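Local coordinates for hypothetical fimbrial assembly protein (Parabacteroides distasonis, PDB 3R4R) that is a putative component of the fimbrium tip, part of the cell-surface filaments that mediate cell adhesion and biofilm formation, at residues Q45-A50 with K62-K67; L101-A106 with L141-G146; D15-L20 with E82-G87; S126-T131 with K202-N207. All coordinates share one frame; numbering follows the deposited sequence.

Contacts 1, 2 and 3 are strand pairings in the beta-rich body of the protein, and contact 4 joins two loops beside it. Contacts 1 and 2 have centres about 9 Å apart and share a border, since strand 46-52 pairs with strand 96-104. There Gln45 N lies 2.7 Å from Asn105 OD1. Contact 3 lies with its centre about 11 Å from that of contact 1, and Leu83 and Leu18 pack against Cys47, Phe64 and Val49. Tyr127 of contact 4 reaches contact 1, its OH 2.6 Å from His48 NE2. Contact 4 also meets contact 2, where Phe206 packs on Leu101 and Gly146. Contacts 3 and 4 do not touch.

Contact 1. Residues Q45-A50 with K62-K67; sequences QNCHVA and KNFYSK
Residues 46-50 and 62-65 run antiparallel, their axes 4.7 Å apart at closest approach and 164° between directions. Cys47 and Phe64 form a hydrogen-bonded pair, with Phe64 N 2.9 Å from Cys47 O. Val49 and Lys62 form the next such pair, and Val49 N donates to Lys62 O at 2.9 Å in a nearly straight bond. Between them lies the non-hydrogen-bonded pair His48 and Asn63. Here the side chains supply the bond: His48 ND1 donates to Asn63 OD1 at 2.7 Å. The acceptor lies in the imidazole plane, and ring and amide planes are 39° apart. The other ring nitrogen, NE2, bonds Tyr127 OH, so the ring is held at both nitrogens. Asn63 ND2 bonds Asp115, which fixes the amide. An alanine at His48 would probably leave Asn63 OD1 and Tyr127 OH without this partner and open a gap beside Phe114. On the other face, Cys47 SG sits 3.8 Å from Phe64 CD1, an oblique sulfur-aromatic contact. Val49 CG2 meets the same ring at CE1, 3.9 Å away. The aliphatic Lys62 CG lies over one face of this ring, toward its rim. Leu83 and Leu85 of strand 78-90 pack against this side. The pairing belongs to a beta hairpin made of strands 46-52 and 58-65, with a polar face around His48 and a largely apolar face around Phe64.

Contact 2. Residues L101-A106 with L141-G146; sequences LVVANA and LLVKIG
Leu142 O is gripped by two donors, Asn105 ND2 at 2.7 Å and Lys144 NZ at 2.8 Å. They come from opposite faces of the carbonyl plane, and neither lies in it. The Asn105 bond is fairly straight, 165° at the hydrogen. Lys144 NZ also bonds Gln167 and the carbonyl of Glu41, so several oxygens share the ammonium. Asn105 OD1 accepts from Gln45 N, near the start of strand 46-52, and ND2 also bonds Thr43 O. An alanine at Asn105 would probably leave Leu142 O with the lysine as its remaining donor here, and Thr43 O and Gln45 N without this partner. Residues 101-104 and 144-146 pair as antiparallel strands within a sheet that continues to strands 46-52 and 161-179. Ala104 N donates to Lys144 O at 2.7 Å, and Val102 and Gly146 form a second hydrogen-bonded pair. Between these pairs, Val103 and Ile145 lie side by side, pointing the same way, with Val103 CG1 4.0 Å from Ile145 CG2. Val143 CG1, anti to its backbone N (chi1 174°), reaches 3.4 Å from Ala104 O. Its CG2 lies near that atom and Asn105 O. Leu141 CD1 lies 3.8 Å from Asn105 CB.

Contact 3. Residues D15-L20 with E82-G87; sequences DMSLVL and ELQLEG
Four backbone bonds join residues 15-20 to 82-87, among them Leu18 N to Leu83 O at 2.7 Å and Met16 N to Leu85 O at 2.8 Å. They make two hydrogen-bonded pairs of an antiparallel strand pairing, Met16 with Leu85 and Leu18 with Leu83. Strand 12-21, inferred to lie in the propeptide, is thereby bound into the beta structure, with strand 161-179 parallel to it as another partner. The non-hydrogen-bonded pair Ser17 and Gln84 adds a side-chain bond. Ser17 OG donates to Gln84 OE1 at 3.0 Å, nearly along the C=O axis. The Gln84 chain is bent at chi2 (-85°), which brings CD across toward Met16 O and Ser17. At one end, Asp15 OD1 accepts from Gly87 N at 3.3 Å. The N-H comes from above the carboxylate plane. Asp15 OD2 lies against the aliphatic Glu86 CB and CG. The two carboxylates do not touch; any repulsion is probably modest, as both are exposed and Lys62 lies beside Glu86.

The face opposite Ser17 and Gln84 is apolar. Leu85 CD2 touches the selenium of Met16, a selenomethionine, while CD1 packs on Leu18. Val49 of strand 46-52 adjoins both leucines. Further along, Leu20 CD1 meets Leu83 CD1 at 3.7 Å. The closest apolar contact is Leu18 CD2 to Leu85 CD1, 3.5 Å.

Contact 4. Residues S126-T131 with K202-N207; sequences SYTAKT and KITIFN. With EDO (1,2-ethanediol), chain H.
Ile203 reaches with its CD1 to the edge of the Tyr127 ring, near the ring plane and 3.9 Å from CD2. The two side chains lie at an oblique angle. This is loop-to-loop packing: residues 126-131 lead into the short strand 131-132, and residues 202-207 lead out of strand 191-202. The second loop belongs to the Fim1F C-terminal domain, of the transthyretin clan. No direct hydrogen bond crosses between the segments.

Ile203 CD1 also rests on Lys130, 3.8 Å from its CG, so this methyl touches both the ring and the lysine chain. Ile203 CG1 stands between the backbone N and the carbonyl carbon (chi1 56°), and it touches Tyr127 O. The phenol OH of Tyr127 points elsewhere, bonding His48 and Arg58. Its ring also meets Phe52 with the planes about 85° apart.

Thr204 turns its methyl CG2 to Tyr127 O, at 3.4 Å, and to the methyl of Thr128. Thr128 OG1 is engaged by Asp121 and by the carbonyl of Tyr120. The bend at chi2 (-78°) brings Lys202 CD beside Thr131 OG1; the next carbon, CE, lies 3.4 Å from that OG1. Lys202 CD also lies close to Lys130 O.

Lys130 carries its NZ away from the interface to a 1,2-ethanediol, probably from the crystallisation liquor. The bond to O1 is weak. A water bridges the two loops: it lies 2.7 Å from both Tyr127 O and Lys130 O, and accepts from Ile203 N at 3.1 Å.

Contact 1. Residues Q45-A50 with K62-K67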
loop_
_atom_site.group_PDB
_atom_site.type_symbol
_atom_site.label_atom_id
_atom_site.label_comp_id
_atom_site.label_asym_id
_atom_site.label_seq_id
_atom_site.Cartn_x
_atom_site.Cartn_y
_atom_site.Cartn_z
ATOM N N GLN A 45 11.999 -3.144 -2.495
ATOM C CA GLN A 45 12.962 -3.842 -3.336
ATOM C C GLN A 45 13.266 -3.023 -4.578
ATOM O O GLN A 45 14.330 -3.184 -5.159
ATOM C CB GLN A 45 12.444 -5.229 -3.725
ATOM C CG GLN A 45 12.264 -6.178 -2.545
ATOM C CD GLN A 45 11.965 -7.588 -2.985
ATOM O OE1 GLN A 45 12.712 -8.208 -3.744
ATOM N NE2 GLN A 45 10.926 -8.170 -2.424
ATOM N N ASN A 46 12.355 -2.124 -4.963
ATOM C CA ASN A 46 12.448 -1.261 -6.144
ATOM C C ASN A 46 11.441 -0.115 -6.049
ATOM O O ASN A 46 10.463 -0.232 -5.322
ATOM C CB ASN A 46 12.205 -2.083 -7.427
ATOM C CG ASN A 46 10.824 -2.695 -7.551
ATOM O OD1 ASN A 46 9.817 -2.005 -7.734
ATOM N ND2 ASN A 46 10.756 -4.008 -7.561
ATOM N N CYS A 47 11.657 0.970 -6.769
ATOM C CA CYS A 47 10.719 2.088 -6.790
ATOM C C CYS A 47 10.888 2.891 -8.071
ATOM O O CYS A 47 11.904 2.809 -8.757
ATOM C CB CYS A 47 10.859 2.995 -5.560
ATOM S SG CYS A 47 12.446 3.868 -5.422
ATOM N N HIS A 48 9.849 3.674 -8.362
ATOM C CA HIS A 48 9.721 4.629 -9.430
ATOM C C HIS A 48 9.567 5.995 -8.792
ATOM O O HIS A 48 8.687 6.180 -7.956
ATOM C CB HIS A 48 8.551 4.272 -10.383
ATOM C CG HIS A 48 8.261 5.326 -11.411
ATOM N ND1 HIS A 48 8.965 5.399 -12.594
ATOM C CD2 HIS A 48 7.334 6.309 -11.396
ATOM C CE1 HIS A 48 8.452 6.429 -13.251
ATOM N NE2 HIS A 48 7.484 7.010 -12.565
ATOM N N VAL A 49 10.451 6.932 -9.138
ATOM C CA VAL A 49 10.386 8.290 -8.601
ATOM C C VAL A 49 10.136 9.222 -9.777
ATOM O O VAL A 49 10.806 9.130 -10.803
ATOM C CB VAL A 49 11.663 8.659 -7.783
ATOM C CG1 VAL A 49 11.677 10.128 -7.378
ATOM C CG2 VAL A 49 11.802 7.761 -6.556
ATOM N N ALA A 50 9.120 10.057 -9.642
ATOM C CA ALA A 50 8.729 11.011 -10.661
ATOM C C ALA A 50 8.751 12.415 -10.083
ATOM O O ALA A 50 8.315 12.603 -8.951
ATOM C CB ALA A 50 7.342 10.656 -11.204
ATOM N N LYS A 62 13.055 8.242 -12.463
ATOM C CA LYS A 62 14.127 7.257 -12.345
ATOM C C LYS A 62 13.568 6.048 -11.655
ATOM O O LYS A 62 12.699 6.163 -10.778
ATOM C CB LYS A 62 15.350 7.845 -11.602
ATOM C CG LYS A 62 16.510 6.894 -11.369
ATOM C CD LYS A 62 17.777 7.647 -10.977
ATOM C CE LYS A 62 18.921 6.767 -10.506
ATOM N NZ LYS A 62 19.325 5.726 -11.483
ATOM N N ASN A 63 14.031 4.874 -12.099
ATOM C CA ASN A 63 13.672 3.581 -11.544
ATOM C C ASN A 63 14.859 3.045 -10.802
ATOM O O ASN A 63 15.926 2.860 -11.408
ATOM C CB ASN A 63 13.193 2.624 -12.645
ATOM C CG ASN A 63 11.915 3.094 -13.300
ATOM O OD1 ASN A 63 10.938 3.511 -12.649
ATOM N ND2 ASN A 63 11.876 2.992 -14.604
ATOM N N PHE A 64 14.697 2.897 -9.466
ATOM C CA PHE A 64 15.701 2.357 -8.527
ATOM C C PHE A 64 15.440 0.918 -8.205
ATOM O O PHE A 64 14.283 0.510 -8.149
ATOM C CB PHE A 64 15.726 3.140 -7.210
ATOM C CG PHE A 64 16.073 4.598 -7.339
ATOM C CD1 PHE A 64 15.080 5.547 -7.583
ATOM C CD2 PHE A 64 17.373 5.036 -7.128
ATOM C CE1 PHE A 64 15.396 6.900 -7.656
ATOM C CE2 PHE A 64 17.683 6.390 -7.182
ATOM C CZ PHE A 64 16.695 7.316 -7.444
ATOM N N TYR A 65 16.510 0.153 -7.954
ATOM C CA TYR A 65 16.432 -1.265 -7.609
ATOM C C TYR A 65 17.219 -1.498 -6.301
ATOM O O TYR A 65 17.775 -0.549 -5.754
ATOM C CB TYR A 65 16.919 -2.130 -8.781
ATOM C CG TYR A 65 15.988 -1.995 -9.970
ATOM C CD1 TYR A 65 14.824 -2.756 -10.061
ATOM C CD2 TYR A 65 16.214 -1.037 -10.956
ATOM C CE1 TYR A 65 13.941 -2.610 -11.141
ATOM C CE2 TYR A 65 15.340 -0.885 -12.038
ATOM C CZ TYR A 65 14.199 -1.667 -12.120
ATOM O OH TYR A 65 13.324 -1.525 -13.173
ATOM N N SER A 66 17.188 -2.726 -5.759
ATOM C CA SER A 66 17.750 -3.071 -4.437
ATOM C C SER A 66 19.208 -2.580 -4.245
ATOM O O SER A 66 19.525 -2.152 -3.139
ATOM C CB SER A 66 17.703 -4.574 -4.175
ATOM O OG SER A 66 18.368 -5.327 -5.174
ATOM N N LYS A 67 20.069 -2.600 -5.278
ATOM C CA LYS A 67 21.456 -2.131 -5.123
ATOM C C LYS A 67 21.528 -0.591 -4.938
ATOM O O LYS A 67 22.475 -0.103 -4.322
ATOM C CB LYS A 67 22.306 -2.543 -6.334
#

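Contact 2. Residues L101-A106 with L141-G146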
loop_
_atom_site.group_PDB
_atom_site.type_symbol
_atom_site.label_atom_id
_atom_site.label_comp_id
_atom_site.label_asym_id
_atom_site.label_seq_id
_atom_site.Cartn_x
_atom_site.Cartn_y
_atom_site.Cartn_z
ATOM N N LEU A 101 6.611 12.213 -6.597
ATOM C CA LEU A 101 5.742 11.034 -6.407
ATOM C C LEU A 101 6.586 9.747 -6.430
ATOM O O LEU A 101 7.382 9.550 -7.348
ATOM C CB LEU A 101 4.622 10.963 -7.490
ATOM C CG LEU A 101 3.678 9.737 -7.414
ATOM C CD1 LEU A 101 2.646 9.910 -6.334
ATOM C CD2 LEU A 101 2.963 9.515 -8.710
ATOM N N VAL A 102 6.413 8.879 -5.430
ATOM C CA VAL A 102 7.179 7.631 -5.356
ATOM C C VAL A 102 6.210 6.429 -5.405
ATOM O O VAL A 102 5.233 6.403 -4.659
ATOM C CB VAL A 102 8.060 7.616 -4.067
ATOM C CG1 VAL A 102 8.866 6.325 -3.952
ATOM C CG2 VAL A 102 8.984 8.835 -4.001
ATOM N N VAL A 103 6.450 5.478 -6.309
ATOM C CA VAL A 103 5.682 4.229 -6.378
ATOM C C VAL A 103 6.678 3.108 -6.077
ATOM O O VAL A 103 7.603 2.892 -6.860
ATOM C CB VAL A 103 4.878 3.977 -7.677
ATOM C CG1 VAL A 103 4.085 2.661 -7.583
ATOM C CG2 VAL A 103 3.950 5.142 -7.989
ATOM N N ALA A 104 6.537 2.446 -4.917
ATOM C CA ALA A 104 7.470 1.401 -4.507
ATOM C C ALA A 104 6.929 -0.001 -4.804
ATOM O O ALA A 104 5.741 -0.244 -4.640
ATOM C CB ALA A 104 7.767 1.531 -3.023
ATOM N N ASN A 105 7.836 -0.906 -5.242
ATOM C CA ASN A 105 7.697 -2.357 -5.502
ATOM C C ASN A 105 6.717 -2.692 -6.622
ATOM O O ASN A 105 6.152 -3.792 -6.617
ATOM C CB ASN A 105 7.247 -3.101 -4.235
ATOM C CG ASN A 105 8.252 -3.083 -3.119
ATOM O OD1 ASN A 105 9.468 -3.086 -3.320
ATOM N ND2 ASN A 105 7.771 -3.215 -1.933
ATOM N N ALA A 106 6.627 -1.826 -7.659
ATOM C CA ALA A 106 5.732 -2.026 -8.827
ATOM C C ALA A 106 6.523 -2.066 -10.156
ATOM O O ALA A 106 5.936 -2.329 -11.204
ATOM C CB ALA A 106 4.696 -0.927 -8.872
ATOM N N LEU A 141 7.256 -7.590 -1.142
ATOM C CA LEU A 141 7.054 -6.903 -2.416
ATOM C C LEU A 141 5.627 -6.296 -2.430
ATOM O O LEU A 141 4.876 -6.464 -3.377
ATOM C CB LEU A 141 7.307 -7.845 -3.609
ATOM C CG LEU A 141 7.503 -7.185 -4.999
ATOM C CD1 LEU A 141 8.847 -6.440 -5.094
ATOM C CD2 LEU A 141 7.438 -8.224 -6.102
ATOM N N LEU A 142 5.263 -5.600 -1.354
ATOM C CA LEU A 142 3.986 -4.883 -1.218
ATOM C C LEU A 142 4.152 -3.452 -1.733
ATOM O O LEU A 142 5.139 -2.793 -1.401
ATOM C CB LEU A 142 3.471 -4.887 0.231
ATOM C CG LEU A 142 3.030 -6.242 0.817
ATOM C CD1 LEU A 142 2.825 -6.145 2.336
ATOM C CD2 LEU A 142 1.840 -6.850 0.058
ATOM N N VAL A 143 3.206 -2.976 -2.545
ATOM C CA VAL A 143 3.308 -1.673 -3.173
ATOM C C VAL A 143 2.970 -0.587 -2.140
ATOM O O VAL A 143 1.974 -0.689 -1.404
ATOM C CB VAL A 143 2.411 -1.560 -4.454
ATOM C CG1 VAL A 143 2.408 -0.148 -5.028
ATOM C CG2 VAL A 143 2.853 -2.562 -5.522
ATOM N N LYS A 144 3.830 0.463 -2.120
ATOM C CA LYS A 144 3.702 1.666 -1.291
ATOM C C LYS A 144 3.745 2.896 -2.194
ATOM O O LYS A 144 4.399 2.861 -3.238
ATOM C CB LYS A 144 4.781 1.747 -0.197
ATOM C CG LYS A 144 4.853 0.564 0.772
ATOM C CD LYS A 144 6.189 -0.157 0.606
ATOM C CE LYS A 144 6.414 -1.295 1.591
ATOM N NZ LYS A 144 5.509 -2.459 1.357
ATOM N N ILE A 145 3.011 3.959 -1.841
ATOM C CA ILE A 145 2.988 5.174 -2.668
ATOM C C ILE A 145 3.033 6.423 -1.743
ATOM O O ILE A 145 2.516 6.396 -0.639
ATOM C CB ILE A 145 1.755 5.226 -3.650
ATOM C CG1 ILE A 145 0.398 5.255 -2.885
ATOM C CG2 ILE A 145 1.778 4.087 -4.704
ATOM C CD1 ILE A 145 -0.802 5.560 -3.767
ATOM N N GLY A 146 3.657 7.492 -2.219
ATOM C CA GLY A 146 3.765 8.746 -1.481
ATOM C C GLY A 146 3.994 9.941 -2.380
ATOM O O GLY A 146 4.485 9.781 -3.492
#

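Contact 3. Residues D15-L20 with E82-G87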
loop_
_atom_site.group_PDB
_atom_site.type_symbol
_atom_site.label_atom_id
_atom_site.label_comp_id
_atom_site.label_asym_id
_atom_site.label_seq_id
_atom_site.Cartn_x
_atom_site.Cartn_y
_atom_site.Cartn_z
ATOM N N ASP A 15 20.678 17.896 -8.122
ATOM C CA ASP A 15 20.706 16.588 -7.495
ATOM C C ASP A 15 19.934 16.690 -6.176
ATOM O O ASP A 15 20.216 17.549 -5.341
ATOM C CB ASP A 15 22.129 16.041 -7.306
ATOM C CG ASP A 15 22.855 15.654 -8.592
ATOM O OD1 ASP A 15 22.686 16.365 -9.621
ATOM O OD2 ASP A 15 23.669 14.702 -8.546
HETATM N N MSE A 16 18.913 15.851 -6.033
HETATM C CA MSE A 16 18.022 15.831 -4.874
HETATM C C MSE A 16 18.316 14.682 -3.938
HETATM O O MSE A 16 18.508 13.549 -4.384
HETATM C CB MSE A 16 16.549 15.722 -5.330
HETATM C CG MSE A 16 16.021 16.973 -6.053
HETATM SE SE MSE A 16 14.167 16.864 -6.761
HETATM C CE MSE A 16 13.243 16.288 -5.123
ATOM N N SER A 17 18.325 14.983 -2.628
ATOM C CA SER A 17 18.429 13.993 -1.558
ATOM C C SER A 17 17.008 13.614 -1.153
ATOM O O SER A 17 16.223 14.495 -0.788
ATOM C CB SER A 17 19.258 14.519 -0.390
ATOM O OG SER A 17 20.589 14.823 -0.772
ATOM N N LEU A 18 16.656 12.322 -1.289
ATOM C CA LEU A 18 15.308 11.811 -1.050
ATOM C C LEU A 18 15.267 10.847 0.136
ATOM O O LEU A 18 16.096 9.939 0.215
ATOM C CB LEU A 18 14.861 11.084 -2.336
ATOM C CG LEU A 18 13.390 11.203 -2.772
ATOM C CD1 LEU A 18 13.123 12.557 -3.416
ATOM C CD2 LEU A 18 13.059 10.163 -3.822
ATOM N N VAL A 19 14.303 11.029 1.056
ATOM C CA VAL A 19 14.141 10.138 2.215
ATOM C C VAL A 19 12.743 9.487 2.139
ATOM O O VAL A 19 11.747 10.207 2.176
ATOM C CB VAL A 19 14.374 10.862 3.566
ATOM C CG1 VAL A 19 14.033 9.961 4.754
ATOM C CG2 VAL A 19 15.811 11.361 3.679
ATOM N N LEU A 20 12.681 8.133 2.015
ATOM C CA LEU A 20 11.424 7.386 1.910
ATOM C C LEU A 20 11.105 6.729 3.245
ATOM O O LEU A 20 11.797 5.788 3.648
ATOM C CB LEU A 20 11.463 6.315 0.784
ATOM C CG LEU A 20 12.028 6.669 -0.600
ATOM C CD1 LEU A 20 12.077 5.443 -1.483
ATOM C CD2 LEU A 20 11.258 7.804 -1.285
ATOM N N GLU A 82 17.240 6.043 1.946
ATOM C CA GLU A 82 17.794 7.270 1.378
ATOM C C GLU A 82 18.113 7.051 -0.088
ATOM O O GLU A 82 18.671 6.009 -0.433
ATOM C CB GLU A 82 19.043 7.737 2.136
ATOM C CG GLU A 82 18.831 8.208 3.563
ATOM C CD GLU A 82 20.040 8.911 4.156
ATOM O OE1 GLU A 82 20.859 9.465 3.384
ATOM O OE2 GLU A 82 20.108 9.002 5.402
ATOM N N LEU A 83 17.748 8.017 -0.947
ATOM C CA LEU A 83 17.997 7.987 -2.387
ATOM C C LEU A 83 18.500 9.299 -2.906
ATOM O O LEU A 83 18.163 10.352 -2.372
ATOM C CB LEU A 83 16.721 7.633 -3.174
ATOM C CG LEU A 83 16.139 6.244 -3.038
ATOM C CD1 LEU A 83 14.873 6.143 -3.835
ATOM C CD2 LEU A 83 17.109 5.208 -3.541
ATOM N N GLN A 84 19.270 9.228 -3.993
ATOM C CA GLN A 84 19.777 10.371 -4.727
ATOM C C GLN A 84 19.157 10.434 -6.113
ATOM O O GLN A 84 19.139 9.434 -6.828
ATOM C CB GLN A 84 21.306 10.316 -4.833
ATOM C CG GLN A 84 22.051 10.941 -3.658
ATOM C CD GLN A 84 22.223 12.440 -3.812
ATOM O OE1 GLN A 84 21.660 13.237 -3.053
ATOM N NE2 GLN A 84 23.025 12.855 -4.794
ATOM N N LEU A 85 18.570 11.586 -6.440
ATOM C CA LEU A 85 18.067 11.964 -7.763
ATOM C C LEU A 85 19.116 12.799 -8.437
ATOM O O LEU A 85 19.223 13.968 -8.091
ATOM C CB LEU A 85 16.711 12.731 -7.716
ATOM C CG LEU A 85 15.409 12.035 -7.406
ATOM C CD1 LEU A 85 15.465 11.300 -6.123
ATOM C CD2 LEU A 85 14.331 13.033 -7.277
ATOM N N GLU A 86 19.952 12.208 -9.309
ATOM C CA GLU A 86 20.970 12.951 -10.059
ATOM C C GLU A 86 20.399 13.494 -11.357
ATOM O O GLU A 86 19.594 12.831 -12.010
ATOM C CB GLU A 86 22.222 12.109 -10.386
ATOM C CG GLU A 86 22.970 11.460 -9.226
ATOM C CD GLU A 86 22.480 10.110 -8.742
ATOM O OE1 GLU A 86 21.359 9.696 -9.121
ATOM O OE2 GLU A 86 23.249 9.442 -8.017
ATOM N N GLY A 87 20.856 14.683 -11.729
ATOM C CA GLY A 87 20.544 15.343 -12.987
ATOM C C GLY A 87 19.109 15.717 -13.271
ATOM O O GLY A 87 18.619 15.450 -14.373
#

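Contact 4. Residues S126-T131 with K202-N207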
loop_
_atom_site.group_PDB
_atom_site.type_symbol
_atom_site.label_atom_id
_atom_site.label_comp_id
_atom_site.label_asym_id
_atom_site.label_seq_id
_atom_site.Cartn_x
_atom_site.Cartn_y
_atom_site.Cartn_z
ATOM N N SER A 126 -1.605 9.287 -18.035
ATOM C CA SER A 126 -1.424 9.986 -16.767
ATOM C C SER A 126 -1.338 9.005 -15.592
ATOM O O SER A 126 -1.827 7.865 -15.677
ATOM C CB SER A 126 -2.558 10.972 -16.531
ATOM O OG SER A 126 -3.827 10.340 -16.574
ATOM N N TYR A 127 -0.699 9.456 -14.489
ATOM C CA TYR A 127 -0.558 8.686 -13.266
ATOM C C TYR A 127 -1.884 8.545 -12.565
ATOM O O TYR A 127 -2.113 7.511 -11.949
ATOM C CB TYR A 127 0.458 9.333 -12.318
ATOM C CG TYR A 127 1.899 9.128 -12.723
ATOM C CD1 TYR A 127 2.527 10.004 -13.604
ATOM C CD2 TYR A 127 2.659 8.106 -12.166
ATOM C CE1 TYR A 127 3.873 9.857 -13.930
ATOM C CE2 TYR A 127 4.012 7.965 -12.467
ATOM C CZ TYR A 127 4.612 8.840 -13.354
ATOM O OH TYR A 127 5.922 8.669 -13.718
ATOM N N THR A 128 -2.768 9.578 -12.647
ATOM C CA THR A 128 -4.089 9.525 -12.001
ATOM C C THR A 128 -5.004 8.504 -12.713
ATOM O O THR A 128 -5.863 7.910 -12.060
ATOM C CB THR A 128 -4.751 10.897 -11.949
ATOM O OG1 THR A 128 -4.709 11.474 -13.257
ATOM C CG2 THR A 128 -4.082 11.826 -10.934
ATOM N N ALA A 129 -4.812 8.297 -14.026
ATOM C CA ALA A 129 -5.597 7.338 -14.804
ATOM C C ALA A 129 -5.028 5.906 -14.683
ATOM O O ALA A 129 -5.767 4.937 -14.915
ATOM C CB ALA A 129 -5.632 7.757 -16.268
ATOM N N LYS A 130 -3.729 5.773 -14.310
ATOM C CA LYS A 130 -3.015 4.495 -14.224
ATOM C C LYS A 130 -3.624 3.557 -13.166
ATOM O O LYS A 130 -3.913 3.952 -12.027
ATOM C CB LYS A 130 -1.510 4.701 -13.906
ATOM C CG LYS A 130 -0.646 3.420 -13.922
ATOM C CD LYS A 130 -0.602 2.729 -15.300
ATOM C CE LYS A 130 0.167 1.434 -15.295
ATOM N NZ LYS A 130 0.218 0.868 -16.662
ATOM N N THR A 131 -3.784 2.298 -13.589
ATOM C CA THR A 131 -4.248 1.153 -12.831
ATOM C C THR A 131 -3.214 0.051 -12.965
ATOM O O THR A 131 -2.841 -0.303 -14.097
ATOM C CB THR A 131 -5.656 0.693 -13.284
ATOM O OG1 THR A 131 -6.606 1.722 -13.023
ATOM C CG2 THR A 131 -6.116 -0.597 -12.590
ATOM N N LYS A 202 -5.570 1.939 -8.198
ATOM C CA LYS A 202 -5.127 3.271 -8.617
ATOM C C LYS A 202 -3.872 3.593 -7.765
ATOM O O LYS A 202 -3.720 3.031 -6.677
ATOM C CB LYS A 202 -6.271 4.287 -8.468
ATOM C CG LYS A 202 -7.446 4.070 -9.427
ATOM C CD LYS A 202 -7.175 4.581 -10.884
ATOM C CE LYS A 202 -8.324 4.343 -11.835
ATOM N NZ LYS A 202 -9.586 5.018 -11.404
ATOM N N ILE A 203 -2.977 4.449 -8.244
ATOM C CA ILE A 203 -1.697 4.718 -7.566
ATOM C C ILE A 203 -1.540 6.187 -7.114
ATOM O O ILE A 203 -0.413 6.607 -6.818
ATOM C CB ILE A 203 -0.505 4.359 -8.524
ATOM C CG1 ILE A 203 -0.612 5.142 -9.882
ATOM C CG2 ILE A 203 -0.404 2.832 -8.735
ATOM C CD1 ILE A 203 0.616 5.142 -10.751
ATOM N N THR A 204 -2.623 6.965 -7.076
ATOM C CA THR A 204 -2.550 8.387 -6.724
ATOM C C THR A 204 -3.456 8.713 -5.526
ATOM O O THR A 204 -3.791 9.889 -5.296
ATOM C CB THR A 204 -2.950 9.238 -7.945
ATOM O OG1 THR A 204 -4.273 8.905 -8.403
ATOM C CG2 THR A 204 -1.919 9.235 -9.048
ATOM N N ILE A 205 -3.861 7.663 -4.777
ATOM C CA ILE A 205 -4.795 7.712 -3.655
ATOM C C ILE A 205 -3.989 7.539 -2.362
ATOM O O ILE A 205 -3.269 6.558 -2.201
ATOM C CB ILE A 205 -5.916 6.649 -3.852
ATOM C CG1 ILE A 205 -5.319 5.271 -4.239
ATOM C CG2 ILE A 205 -6.866 7.157 -4.976
ATOM C CD1 ILE A 205 -6.240 4.155 -4.288
ATOM N N PHE A 206 -4.077 8.536 -1.464
ATOM C CA PHE A 206 -3.234 8.555 -0.271
ATOM C C PHE A 206 -3.999 8.657 1.085
ATOM O O PHE A 206 -3.336 8.827 2.115
ATOM C CB PHE A 206 -2.303 9.784 -0.368
ATOM C CG PHE A 206 -1.484 9.851 -1.634
ATOM C CD1 PHE A 206 -0.306 9.127 -1.759
ATOM C CD2 PHE A 206 -1.864 10.683 -2.689
ATOM C CE1 PHE A 206 0.453 9.196 -2.931
ATOM C CE2 PHE A 206 -1.090 10.761 -3.850
ATOM C CZ PHE A 206 0.051 10.008 -3.965
ATOM N N ASN A 207 -5.342 8.539 1.111
ATOM C CA ASN A 207 -6.055 8.689 2.384
ATOM C C ASN A 207 -6.167 7.340 3.069
ATOM O O ASN A 207 -6.904 6.470 2.615
ATOM C CB ASN A 207 -7.435 9.328 2.204
ATOM C CG ASN A 207 -8.125 9.716 3.502
ATOM O OD1 ASN A 207 -7.597 9.547 4.617
ATOM N ND2 ASN A 207 -9.304 10.303 3.377
HETATM C C1 EDO H . 0.997 -2.887 -14.829
HETATM O O1 EDO H . -0.061 -2.289 -15.606
HETATM C C2 EDO H . 0.476 -3.815 -13.734
HETATM O O2 EDO H . -0.207 -4.971 -14.261
HETATM O O HOH W 1 -4.033 6.221 -10.557
#